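Long-range contacts in putative MCP-type signal transduction protein (Campylobacter jejuni subsp. jejuni serotype O:2, PDB 4WY9), which probably senses chemical cues through its periplasmic tandem-PAS domain and relays them as a chemotaxis receptor: residues Gly32-Leu37 / Met185-Ser190; Ser101-Met106 / Ala124-Ala129; Asp136-Ala141 / Asn177-Val182; Glu207-Leu212 / Val281-Pro286. All blocks are in the same frame, centred on the assembly; numbering follows the deposited sequence. Where two conformers were deposited one is given.

Interaction 1: Gly32-Leu37 / Met185-Ser190; sequences GEMIAL and MTLDFS
Met34 and Met185 pass one another head to tail and supply most of the buried surface. Met34 is bent at its last torsion (chi3 57°), which places its methyl beside the strand, with CE 3.8 Å from Met185 CB. Met185 does the reverse: its chain is extended beyond CG and brings its sulfur and methyl up against the carbonyl oxygen of Met34. Met185 SD lies 3.3 Å from Met34 O, and Met185 CE approaches Met34 O more closely still, at 3.2 Å. The same methyl continues to the next turn of the helix, where Met185 CE meets Leu37 CB at 3.6 Å. Leu187, two residues further along the strand and with its CB also on the helix side, crosses Met34 at about a right angle and rests its CB 3.9 Å from Met34 SD. The Met34 tip thus spans two strand residues.

This is a helix-on-sheet contact of the first PAS-like (Cache) module: the long helix 8-51 runs nearly antiparallel to strand 179-188, the segment axes being inclined at 163° and 10.1 Å apart. Strand 179-188 lies between strands 78-83 and 163-173, and Thr186, pointing away from the helix, packs on Tyr80 and Phe163 and hydrogen-bonds Asn167 through OG1. Where the strand ends, Asp188 OD1 accepts from Ser190 N at 2.9 Å, a capping bond that meets the carboxylate from above its plane. Between these two, Phe189 turns to Ala219 and Ile220 of strand 218-220, in the other sheet of the chain.

Interaction 2: Ser101-Met106 / Ala124-Ala129; sequences SGKFVM and ASDEIA
Ser101 OG, standing between its own backbone N and carbonyl carbon (chi1 68°), and Asp126 CG, swung beside the backbone N (chi1 -78°), are turned toward one another. The hydroxyl sits across the carboxylate, with Ser101 OG 3.0 Å from both Asp126 OD1 and Asp126 OD2; each bond is weak, and which oxygen takes the proton is not settled. Ser101 N adds another weak bond to Asp126 OD2, at 3.1 Å. Asp126 OD1 has a further partner in Thr99 OG1, so the carboxylate is gripped from several residues.

Lys103 crosses Asp126 at about a right angle. Lys103 NZ stays 4.5 Å from Asp126 OD1, beyond a salt bridge. A water joins the two charges instead: it accepts from Lys103 NZ at 2.8 Å and donates weakly to Asp126 OD1. The lysine chain is used as well, its CD lying 3.7 Å from Ala129 CB.

Further along the strand, toward Val105, the contact is apolar. Val105 CB packs on Ala124 CB at 3.7 Å, and Val105 CG1 reaches Ile128 CG2 at 3.9 Å. Ser125, the N-cap residue, accepts from Glu127 N and steadies the start of the short helix.

The weakly bonded helix 126-129 is thereby laid beside strand 104-110 of the first Cache module. Val105 touches Tyr82 and Ile128 touches Tyr80, both of strand 78-83, Ile128 leans on Met156 of strand 154-156, and Met106, pointing away from 124-129, packs on helix 59-70.

Interaction 3: Asp136-Ala141 / Asn177-Val182; sequences DILKKA and NQVVGV
Val179 packs on Leu138 and Ala141, and Val182 on Ile137, although the two valines are three positions apart, a spacing that in a regular strand would put them on opposite faces. A classic beta bulge between them accounts for this: Val180 and Gly181 both face Ile172 of strand 163-173, and the extra residue resets the direction in which the following side chains point. Val182 and Ile137 reach toward each other tip to tip, Ile137 CD1 lying 3.8 Å from Val182 CG1 and Ile137 CG2 the same 3.8 Å from Val182 CG2. Both valine methyls are engaged because CG1 is anti to the backbone N (chi1 177°), with CG2 beside it.

Leu138 crosses Val179 at about a right angle, bringing its CD2 to 4.1 Å from Val179 CG1. The other methyl of Val179 serves the helix end: CG2 lies 4.0 Å from Ala141 CB. Ala141 is the first residue to leave helical geometry, yet its N still bonds Ile137 O.

Helix and strand run almost antiparallel, with segment axes at 167° and 9.2 Å apart, so this helix covers the bulged end of strand 179-188 in the first Cache module. Ile137 and Val182 also share Ala169 of strand 163-173. No hydrogen bond joins the two segments; methyl groups carry the contact, which therefore depends on shape and on burial from water rather than on directional bonds.

Interaction 4: Glu207-Leu212 / Val281-Pro286; sequences ELRVLL and VLVTAP
Val210 and Leu282 stand next to each other on one face of the sheet, at the middle of this strand pair, their CB atoms 4.1 Å apart. Leu212 extends the apolar patch, its CD2 lying 4.3 Å from Leu282 CB. On the other face Leu211 CD1 meets Val281 CG2 at 4.1 Å, and the aliphatic part of Arg209 runs beside Val283. Val281 and Val283 also pack against helix 8-51, on Tyr23, Leu16 and Thr20.

The backbones are antiparallel (159° between the segments). Val210 and Leu282 form a hydrogen-bonded pair, Val210 N giving to Leu282 O and Leu282 N to Val210 O, both at 2.9 Å. These are the first and last strands of the second module's five-stranded sheet, adjacent in its order 2-1-5-4-3, which is the PAS topology.

Farther out, Thr284 N donates to Leu208 O at 2.9 Å, but in the opposite direction Leu208 N gives its hydrogen to a side chain: Thr284 OG1, placed by chi1 of 72° between its backbone N and carbonyl carbon, accepts at 3.0 Å. The Glu207 CG methylene packs 3.1 Å from Thr284 O without a hydrogen bond; the polar end of Glu207 is its carboxylate, OE1 accepting from Lys203 N and Tyr204 N. Arg209 leads away to Asp198 O and Tyr23 OH through NH1. Its NE makes a long salt bridge, 4.0 Å from Glu207 OE2, which lies well out of the guanidinium plane, so charge alone acts.

The threonine hydroxyl thus takes over a backbone acceptor's role, while Thr284 O, buried here, has no hydrogen-bond partner.

Overall arrangement
From the N terminus, helix 8-51 supplies the first half of interaction 1, which closes a loop of 147 residues when strand 179-188 returns to it. Interactions 2 and 3 are nested inside that loop, one after the other: they join the short successive helices 126-129 and 132-140 to the same sheet, about 16 Å apart between centres. Interaction 3 uses the beginning of strand 179-188 and interaction 1 its end. Interaction 4 opens only afterwards and joins the first and last strands of the second module's sheet, its centre about 37 Å from those of interactions 2 and 3. The modules meet where Phe189 CE1 of interaction 1 packs 3.7 Å from Leu211 CD2 of interaction 4.

Interaction 1: Gly32-Leu37 / Met185-Ser190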
loop_
_atom_site.group_PDB
_atom_site.type_symbol
_atom_site.label_atom_id
_atom_site.label_comp_id
_atom_site.label_asym_id
_atom_site.label_seq_id
_atom_site.Cartn_x
_atom_site.Cartn_y
_atom_site.Cartn_z
ATOM N N GLY A 32 1.127 -9.297 2.069
ATOM C CA GLY A 32 1.341 -10.602 1.487
ATOM C C GLY A 32 0.073 -11.218 0.966
ATOM O O GLY A 32 0.075 -11.843 -0.102
ATOM N N GLU A 33 -1.016 -11.065 1.695
ATOM C CA GLU A 33 -2.311 -11.576 1.263
ATOM C C GLU A 33 -2.752 -10.880 -0.003
ATOM O O GLU A 33 -3.225 -11.542 -0.942
ATOM C CB GLU A 33 -3.349 -11.431 2.365
ATOM C CG GLU A 33 -3.129 -12.372 3.513
ATOM C CD GLU A 33 -4.182 -12.230 4.591
ATOM O OE1 GLU A 33 -5.318 -11.849 4.266
ATOM O OE2 GLU A 33 -3.892 -12.525 5.766
ATOM N N MET A 34 -2.645 -9.558 -0.054
ATOM C CA MET A 34 -3.047 -8.828 -1.253
ATOM C C MET A 34 -2.246 -9.254 -2.440
ATOM O O MET A 34 -2.805 -9.512 -3.524
ATOM C CB MET A 34 -2.860 -7.352 -1.043
ATOM C CG MET A 34 -3.783 -6.757 -0.062
ATOM S SD MET A 34 -3.466 -5.006 0.088
ATOM C CE MET A 34 -3.683 -4.503 -1.613
ATOM N N ILE A 35 -0.937 -9.367 -2.266
ATOM C CA ILE A 35 -0.051 -9.723 -3.360
ATOM C C ILE A 35 -0.334 -11.130 -3.878
ATOM O O ILE A 35 -0.314 -11.375 -5.095
ATOM C CB ILE A 35 1.413 -9.573 -2.927
ATOM C CG1 ILE A 35 1.733 -8.092 -2.764
ATOM C CG2 ILE A 35 2.350 -10.199 -3.906
ATOM C CD1 ILE A 35 2.943 -7.808 -1.957
ATOM N N ALA A 36 -0.620 -12.068 -2.982
ATOM C CA ALA A 36 -0.934 -13.419 -3.419
ATOM C C ALA A 36 -2.195 -13.433 -4.290
ATOM O O ALA A 36 -2.275 -14.169 -5.279
ATOM C CB ALA A 36 -1.069 -14.346 -2.241
ATOM N N LEU A 37 -3.191 -12.627 -3.923
ATOM C CA LEU A 37 -4.405 -12.573 -4.732
ATOM C C LEU A 37 -4.072 -11.951 -6.095
ATOM O O LEU A 37 -4.540 -12.390 -7.133
ATOM C CB LEU A 37 -5.526 -11.816 -4.032
ATOM C CG LEU A 37 -6.132 -12.442 -2.795
ATOM C CD1 LEU A 37 -7.328 -11.625 -2.373
ATOM C CD2 LEU A 37 -6.528 -13.860 -3.070
ATOM N N MET A 185 -4.399 -3.492 -7.309
ATOM C CA MET A 185 -5.193 -3.310 -6.130
ATOM C C MET A 185 -4.769 -2.055 -5.371
ATOM O O MET A 185 -3.579 -1.702 -5.403
ATOM C CB MET A 185 -5.061 -4.497 -5.179
ATOM C CG MET A 185 -5.375 -5.822 -5.794
ATOM S SD MET A 185 -4.637 -7.070 -4.742
ATOM C CE MET A 185 -5.166 -8.557 -5.463
ATOM N N THR A 186 -5.709 -1.454 -4.671
ATOM C CA THR A 186 -5.461 -0.301 -3.833
ATOM C C THR A 186 -5.780 -0.623 -2.402
ATOM O O THR A 186 -6.893 -1.055 -2.116
ATOM C CB THR A 186 -6.288 0.934 -4.264
ATOM O OG1 THR A 186 -6.094 1.194 -5.639
ATOM C CG2 THR A 186 -5.914 2.137 -3.457
ATOM N N LEU A 187 -4.822 -0.369 -1.499
ATOM C CA LEU A 187 -5.030 -0.437 -0.066
ATOM C C LEU A 187 -5.215 0.972 0.470
ATOM O O LEU A 187 -4.375 1.839 0.228
ATOM C CB LEU A 187 -3.851 -1.112 0.619
ATOM C CG LEU A 187 -3.795 -1.121 2.146
ATOM C CD1 LEU A 187 -4.935 -1.879 2.746
ATOM C CD2 LEU A 187 -2.453 -1.707 2.596
ATOM N N ASP A 188 -6.329 1.199 1.153
ATOM C CA ASP A 188 -6.582 2.441 1.869
ATOM C C ASP A 188 -5.936 2.349 3.245
ATOM O O ASP A 188 -6.287 1.483 4.040
ATOM C CB ASP A 188 -8.084 2.686 1.969
ATOM C CG ASP A 188 -8.466 3.979 2.664
ATOM O OD1 ASP A 188 -7.655 4.580 3.398
ATOM O OD2 ASP A 188 -9.633 4.387 2.500
ATOM N N PHE A 189 -4.989 3.237 3.553
ATOM C CA PHE A 189 -4.271 3.127 4.810
ATOM C C PHE A 189 -5.154 3.332 6.042
ATOM O O PHE A 189 -4.725 3.021 7.148
ATOM C CB PHE A 189 -3.076 4.076 4.847
ATOM C CG PHE A 189 -1.882 3.551 4.073
ATOM C CD1 PHE A 189 -1.242 2.377 4.476
ATOM C CD2 PHE A 189 -1.419 4.200 2.944
ATOM C CE1 PHE A 189 -0.163 1.879 3.804
ATOM C CE2 PHE A 189 -0.328 3.697 2.252
ATOM C CZ PHE A 189 0.299 2.541 2.668
ATOM N N SER A 190 -6.377 3.843 5.869
ATOM C CA SER A 190 -7.321 3.909 6.983
ATOM C C SER A 190 -7.514 2.540 7.602
ATOM O O SER A 190 -7.762 2.417 8.809
ATOM C CB SER A 190 -8.706 4.468 6.540
ATOM O OG SER A 190 -8.621 5.856 6.162
#

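Interaction 2: Ser101-Met106 / Ala124-Ala129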
loop_
_atom_site.group_PDB
_atom_site.type_symbol
_atom_site.label_atom_id
_atom_site.label_comp_id
_atom_site.label_asym_id
_atom_site.label_seq_id
_atom_site.Cartn_x
_atom_site.Cartn_y
_atom_site.Cartn_z
ATOM N N SER A 101 -10.775 10.046 -20.680
ATOM C CA SER A 101 -10.001 10.073 -21.915
ATOM C C SER A 101 -10.212 8.802 -22.732
ATOM O O SER A 101 -9.466 8.548 -23.692
ATOM C CB SER A 101 -8.519 10.280 -21.646
ATOM O OG SER A 101 -7.948 9.168 -21.002
ATOM N N GLY A 102 -11.229 8.019 -22.395
ATOM C CA GLY A 102 -11.592 6.855 -23.199
ATOM C C GLY A 102 -10.717 5.649 -22.996
ATOM O O GLY A 102 -10.749 4.691 -23.777
ATOM N N LYS A 103 -9.938 5.641 -21.919
ATOM C CA LYS A 103 -9.202 4.443 -21.569
ATOM C C LYS A 103 -10.123 3.411 -20.935
ATOM O O LYS A 103 -11.142 3.752 -20.345
ATOM C CB LYS A 103 -8.047 4.764 -20.622
ATOM C CG LYS A 103 -6.968 5.559 -21.341
ATOM C CD LYS A 103 -5.766 5.772 -20.528
ATOM C CE LYS A 103 -4.696 6.402 -21.427
ATOM N NZ LYS A 103 -5.040 7.774 -21.752
ATOM N N PHE A 104 -9.751 2.149 -21.068
ATOM C CA PHE A 104 -10.561 1.055 -20.571
ATOM C C PHE A 104 -10.045 0.570 -19.224
ATOM O O PHE A 104 -8.964 -0.014 -19.123
ATOM C CB PHE A 104 -10.602 -0.110 -21.558
ATOM C CG PHE A 104 -11.496 -1.225 -21.096
ATOM C CD1 PHE A 104 -12.873 -1.162 -21.317
ATOM C CD2 PHE A 104 -10.988 -2.311 -20.402
ATOM C CE1 PHE A 104 -13.700 -2.146 -20.862
ATOM C CE2 PHE A 104 -11.819 -3.314 -19.965
ATOM C CZ PHE A 104 -13.171 -3.232 -20.193
ATOM N N VAL A 105 -10.826 0.819 -18.173
ATOM C CA VAL A 105 -10.477 0.433 -16.816
ATOM C C VAL A 105 -11.717 -0.152 -16.143
ATOM O O VAL A 105 -12.746 0.517 -16.034
ATOM C CB VAL A 105 -9.913 1.612 -15.981
ATOM C CG1 VAL A 105 -9.664 1.138 -14.554
ATOM C CG2 VAL A 105 -8.675 2.209 -16.607
ATOM N N MET A 106 -11.635 -1.410 -15.733
ATOM C CA MET A 106 -12.652 -2.032 -14.913
ATOM C C MET A 106 -12.259 -1.834 -13.467
ATOM O O MET A 106 -11.294 -2.458 -13.011
ATOM C CB MET A 106 -12.780 -3.507 -15.227
ATOM C CG MET A 106 -13.067 -3.780 -16.708
ATOM S SD MET A 106 -12.898 -5.525 -17.198
ATOM C CE MET A 106 -14.398 -6.182 -16.587
ATOM N N ALA A 124 -14.803 4.237 -13.512
ATOM C CA ALA A 124 -13.355 4.307 -13.644
ATOM C C ALA A 124 -12.853 5.685 -13.955
ATOM O O ALA A 124 -13.567 6.503 -14.533
ATOM C CB ALA A 124 -12.864 3.361 -14.666
ATOM N N SER A 125 -11.609 5.943 -13.592
ATOM C CA SER A 125 -11.014 7.224 -13.732
ATOM C C SER A 125 -9.616 7.122 -14.257
ATOM O O SER A 125 -8.944 6.109 -14.060
ATOM C CB SER A 125 -10.958 7.912 -12.316
ATOM O OG SER A 125 -9.944 8.750 -12.182
ATOM N N ASP A 126 -9.148 8.167 -14.931
ATOM C CA ASP A 126 -7.768 8.206 -15.401
ATOM C C ASP A 126 -6.761 8.215 -14.269
ATOM O O ASP A 126 -5.561 7.983 -14.497
ATOM C CB ASP A 126 -7.569 9.417 -16.328
ATOM C CG ASP A 126 -8.125 9.133 -17.718
ATOM O OD1 ASP A 126 -7.870 8.043 -18.243
ATOM O OD2 ASP A 126 -8.819 9.993 -18.282
ATOM N N GLU A 127 -7.200 8.474 -13.042
ATOM C CA GLU A 127 -6.309 8.379 -11.887
ATOM C C GLU A 127 -5.675 6.991 -11.839
ATOM O O GLU A 127 -4.527 6.825 -11.443
ATOM C CB GLU A 127 -7.067 8.652 -10.611
ATOM C CG GLU A 127 -6.241 8.675 -9.366
ATOM C CD GLU A 127 -6.915 9.429 -8.219
ATOM O OE1 GLU A 127 -7.499 8.778 -7.404
ATOM O OE2 GLU A 127 -6.923 10.659 -8.241
ATOM N N ILE A 128 -6.420 5.960 -12.275
ATOM C CA ILE A 128 -5.893 4.610 -12.280
ATOM C C ILE A 128 -4.826 4.438 -13.375
ATOM O O ILE A 128 -3.734 3.929 -13.128
ATOM C CB ILE A 128 -7.008 3.571 -12.464
ATOM C CG1 ILE A 128 -8.014 3.624 -11.314
ATOM C CG2 ILE A 128 -6.412 2.156 -12.599
ATOM C CD1 ILE A 128 -7.422 3.347 -9.963
ATOM N N ALA A 129 -5.149 4.868 -14.582
ATOM C CA ALA A 129 -4.249 4.713 -15.697
ATOM C C ALA A 129 -2.954 5.469 -15.512
ATOM O O ALA A 129 -1.914 5.073 -16.019
ATOM C CB ALA A 129 -4.926 5.115 -17.004
HETATM O O HOH W 1 -5.187 8.430 -19.004
#

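Interaction 3: Asp136-Ala141 / Asn177-Val182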
loop_
_atom_site.group_PDB
_atom_site.type_symbol
_atom_site.label_atom_id
_atom_site.label_comp_id
_atom_site.label_asym_id
_atom_site.label_seq_id
_atom_site.Cartn_x
_atom_site.Cartn_y
_atom_site.Cartn_z
ATOM N N ASP A 136 5.097 2.596 -14.769
ATOM C CA ASP A 136 6.322 1.804 -14.691
ATOM C C ASP A 136 6.165 0.455 -15.375
ATOM O O ASP A 136 7.080 -0.012 -16.042
ATOM C CB ASP A 136 6.742 1.610 -13.250
ATOM C CG ASP A 136 7.273 2.860 -12.605
ATOM O OD1 ASP A 136 7.587 3.839 -13.332
ATOM O OD2 ASP A 136 7.382 2.868 -11.367
ATOM N N ILE A 137 5.027 -0.195 -15.185
ATOM C CA ILE A 137 4.781 -1.477 -15.842
ATOM C C ILE A 137 4.794 -1.296 -17.366
ATOM O O ILE A 137 5.446 -2.069 -18.077
ATOM C CB ILE A 137 3.451 -2.088 -15.368
ATOM C CG1 ILE A 137 3.597 -2.613 -13.955
ATOM C CG2 ILE A 137 3.018 -3.228 -16.286
ATOM C CD1 ILE A 137 2.336 -2.993 -13.250
ATOM N N LEU A 138 4.052 -0.319 -17.866
ATOM C CA LEU A 138 3.963 -0.123 -19.321
ATOM C C LEU A 138 5.343 0.107 -19.907
ATOM O O LEU A 138 5.640 -0.372 -21.011
ATOM C CB LEU A 138 3.047 1.051 -19.661
ATOM C CG LEU A 138 1.589 0.896 -19.267
ATOM C CD1 LEU A 138 0.738 1.979 -19.795
ATOM C CD2 LEU A 138 0.989 -0.443 -19.595
ATOM N N LYS A 139 6.193 0.841 -19.186
ATOM C CA LYS A 139 7.523 1.181 -19.689
ATOM C C LYS A 139 8.540 0.048 -19.541
ATOM O O LYS A 139 9.406 -0.102 -20.406
ATOM C CB LYS A 139 8.020 2.462 -18.962
ATOM C CG LYS A 139 9.446 2.898 -19.302
ATOM C CD LYS A 139 9.484 3.539 -20.660
ATOM C CE LYS A 139 10.912 3.858 -21.116
ATOM N NZ LYS A 139 11.706 2.598 -21.286
ATOM N N LYS A 140 8.478 -0.708 -18.432
ATOM C CA LYS A 140 9.575 -1.580 -18.044
ATOM C C LYS A 140 9.271 -3.067 -17.983
ATOM O O LYS A 140 10.190 -3.887 -18.012
ATOM C CB LYS A 140 10.112 -1.162 -16.660
ATOM C CG LYS A 140 10.449 0.297 -16.548
ATOM C CD LYS A 140 11.165 0.623 -15.290
ATOM C CE LYS A 140 10.421 0.307 -14.055
ATOM N NZ LYS A 140 11.188 0.853 -12.876
ATOM N N ALA A 141 8.004 -3.442 -17.861
ATOM C CA ALA A 141 7.688 -4.833 -17.618
ATOM C C ALA A 141 8.035 -5.705 -18.824
ATOM O O ALA A 141 7.779 -5.323 -19.969
ATOM C CB ALA A 141 6.223 -5.020 -17.230
ATOM N N ASN A 177 4.120 -11.841 -26.058
ATOM C CA ASN A 177 4.965 -11.456 -24.922
ATOM C C ASN A 177 4.946 -9.975 -24.675
ATOM O O ASN A 177 5.912 -9.423 -24.147
ATOM C CB ASN A 177 6.423 -11.910 -25.105
ATOM C CG ASN A 177 6.536 -13.351 -25.544
ATOM O OD1 ASN A 177 5.908 -14.258 -24.965
ATOM N ND2 ASN A 177 7.262 -13.575 -26.600
ATOM N N GLN A 178 3.842 -9.323 -25.052
ATOM C CA GLN A 178 3.677 -7.891 -24.896
ATOM C C GLN A 178 2.743 -7.591 -23.737
ATOM O O GLN A 178 1.774 -8.315 -23.521
ATOM C CB GLN A 178 3.096 -7.245 -26.136
ATOM C CG GLN A 178 3.952 -7.471 -27.361
ATOM C CD GLN A 178 4.962 -6.348 -27.641
ATOM O OE1 GLN A 178 5.504 -5.734 -26.706
ATOM N NE2 GLN A 178 5.244 -6.090 -28.909
ATOM N N VAL A 179 2.983 -6.489 -23.036
ATOM C CA VAL A 179 2.073 -6.035 -22.019
ATOM C C VAL A 179 0.784 -5.568 -22.682
ATOM O O VAL A 179 0.816 -4.708 -23.535
ATOM C CB VAL A 179 2.668 -4.903 -21.148
ATOM C CG1 VAL A 179 1.648 -4.406 -20.131
ATOM C CG2 VAL A 179 3.921 -5.348 -20.437
ATOM N N VAL A 180 -0.335 -6.135 -22.270
ATOM C CA VAL A 180 -1.625 -5.736 -22.802
ATOM C C VAL A 180 -2.484 -5.092 -21.750
ATOM O O VAL A 180 -3.545 -4.558 -22.043
ATOM C CB VAL A 180 -2.383 -6.940 -23.440
ATOM C CG1 VAL A 180 -1.657 -7.458 -24.681
ATOM C CG2 VAL A 180 -2.693 -8.027 -22.454
ATOM N N GLY A 181 -2.026 -5.072 -20.491
ATOM C CA GLY A 181 -2.806 -4.475 -19.452
ATOM C C GLY A 181 -2.157 -4.599 -18.096
ATOM O O GLY A 181 -1.044 -5.135 -17.971
ATOM N N VAL A 182 -2.859 -4.140 -17.071
ATOM C CA VAL A 182 -2.366 -4.134 -15.698
ATOM C C VAL A 182 -3.507 -4.527 -14.787
ATOM O O VAL A 182 -4.595 -3.940 -14.887
ATOM C CB VAL A 182 -1.825 -2.759 -15.279
ATOM C CG1 VAL A 182 -1.387 -2.795 -13.797
ATOM C CG2 VAL A 182 -0.683 -2.307 -16.169
#

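Interaction 4: Glu207-Leu212 / Val281-Pro286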
loop_
_atom_site.group_PDB
_atom_site.type_symbol
_atom_site.label_atom_id
_atom_site.label_comp_id
_atom_site.label_asym_id
_atom_site.label_seq_id
_atom_site.Cartn_x
_atom_site.Cartn_y
_atom_site.Cartn_z
ATOM N N GLU A 207 2.976 8.750 22.778
ATOM C CA GLU A 207 3.496 7.723 21.891
ATOM C C GLU A 207 3.079 7.999 20.446
ATOM O O GLU A 207 1.912 8.286 20.190
ATOM C CB GLU A 207 3.006 6.347 22.322
ATOM C CG GLU A 207 3.268 5.220 21.361
ATOM C CD GLU A 207 2.785 3.880 21.857
ATOM O OE1 GLU A 207 2.394 3.783 23.045
ATOM O OE2 GLU A 207 2.784 2.906 21.048
ATOM N N LEU A 208 4.019 7.908 19.513
ATOM C CA LEU A 208 3.743 8.034 18.085
ATOM C C LEU A 208 3.888 6.673 17.450
ATOM O O LEU A 208 4.895 6.008 17.670
ATOM C CB LEU A 208 4.668 9.044 17.418
ATOM C CG LEU A 208 4.675 10.451 18.025
ATOM C CD1 LEU A 208 5.767 11.282 17.395
ATOM C CD2 LEU A 208 3.331 11.132 17.889
ATOM N N ARG A 209 2.906 6.276 16.634
ATOM C CA ARG A 209 2.933 5.046 15.873
ATOM C C ARG A 209 2.840 5.393 14.403
ATOM O O ARG A 209 1.872 6.041 13.983
ATOM C CB ARG A 209 1.820 4.113 16.316
ATOM C CG ARG A 209 1.978 3.631 17.741
ATOM C CD ARG A 209 0.772 2.938 18.296
ATOM N NE ARG A 209 -0.258 3.867 18.683
ATOM C CZ ARG A 209 -1.496 3.524 19.049
ATOM N NH1 ARG A 209 -1.880 2.268 18.974
ATOM N NH2 ARG A 209 -2.354 4.460 19.422
ATOM N N VAL A 210 3.852 5.015 13.634
ATOM C CA VAL A 210 4.081 5.503 12.289
ATOM C C VAL A 210 4.406 4.364 11.357
ATOM O O VAL A 210 5.194 3.470 11.682
ATOM C CB VAL A 210 5.222 6.540 12.272
ATOM C CG1 VAL A 210 5.483 7.073 10.885
ATOM C CG2 VAL A 210 4.961 7.680 13.269
ATOM N N LEU A 211 3.791 4.371 10.164
ATOM C CA LEU A 211 4.159 3.474 9.063
ATOM C C LEU A 211 4.740 4.330 7.954
ATOM O O LEU A 211 4.092 5.279 7.533
ATOM C CB LEU A 211 2.987 2.664 8.558
ATOM C CG LEU A 211 3.232 1.761 7.366
ATOM C CD1 LEU A 211 4.199 0.640 7.700
ATOM C CD2 LEU A 211 1.928 1.192 6.827
ATOM N N LEU A 212 5.922 3.992 7.477
ATOM C CA LEU A 212 6.528 4.759 6.404
ATOM C C LEU A 212 7.320 3.852 5.505
ATOM O O LEU A 212 7.698 2.735 5.898
ATOM C CB LEU A 212 7.349 5.914 6.952
ATOM C CG LEU A 212 8.648 5.756 7.681
ATOM C CD1 LEU A 212 9.219 7.098 8.081
ATOM C CD2 LEU A 212 8.557 4.874 8.923
ATOM N N VAL A 281 7.916 0.188 10.501
ATOM C CA VAL A 281 7.107 0.715 11.559
ATOM C C VAL A 281 8.026 1.403 12.546
ATOM O O VAL A 281 9.037 0.831 12.958
ATOM C CB VAL A 281 6.250 -0.360 12.273
ATOM C CG1 VAL A 281 5.463 0.244 13.416
ATOM C CG2 VAL A 281 5.330 -1.026 11.272
ATOM N N LEU A 282 7.677 2.632 12.907
ATOM C CA LEU A 282 8.373 3.458 13.892
ATOM C C LEU A 282 7.418 3.669 15.037
ATOM O O LEU A 282 6.291 4.120 14.850
ATOM C CB LEU A 282 8.783 4.791 13.253
ATOM C CG LEU A 282 9.518 5.868 14.063
ATOM C CD1 LEU A 282 10.223 6.861 13.164
ATOM C CD2 LEU A 282 8.550 6.614 14.947
ATOM N N VAL A 283 7.862 3.400 16.263
ATOM C CA VAL A 283 7.069 3.679 17.444
ATOM C C VAL A 283 7.934 4.385 18.473
ATOM O O VAL A 283 9.068 3.952 18.741
ATOM C CB VAL A 283 6.429 2.413 18.065
ATOM C CG1 VAL A 283 5.629 2.768 19.306
ATOM C CG2 VAL A 283 5.528 1.741 17.060
ATOM N N THR A 284 7.413 5.463 19.044
ATOM C CA THR A 284 8.139 6.238 20.028
ATOM C C THR A 284 7.502 6.206 21.402
ATOM O O THR A 284 6.298 5.921 21.565
ATOM C CB THR A 284 8.252 7.684 19.618
ATOM O OG1 THR A 284 6.982 8.315 19.749
ATOM C CG2 THR A 284 8.783 7.832 18.217
ATOM N N ALA A 285 8.328 6.525 22.404
ATOM C CA ALA A 285 7.909 6.789 23.780
ATOM C C ALA A 285 8.690 7.994 24.271
ATOM O O ALA A 285 9.900 7.905 24.430
ATOM C CB ALA A 285 8.151 5.583 24.674
ATOM N N PRO A 286 8.014 9.151 24.478
ATOM C CA PRO A 286 8.740 10.295 25.085
ATOM C C PRO A 286 9.388 9.883 26.386
ATOM O O PRO A 286 8.747 9.231 27.220
ATOM C CB PRO A 286 7.650 11.349 25.296
ATOM C CG PRO A 286 6.645 11.016 24.241
ATOM C CD PRO A 286 6.624 9.513 24.170
#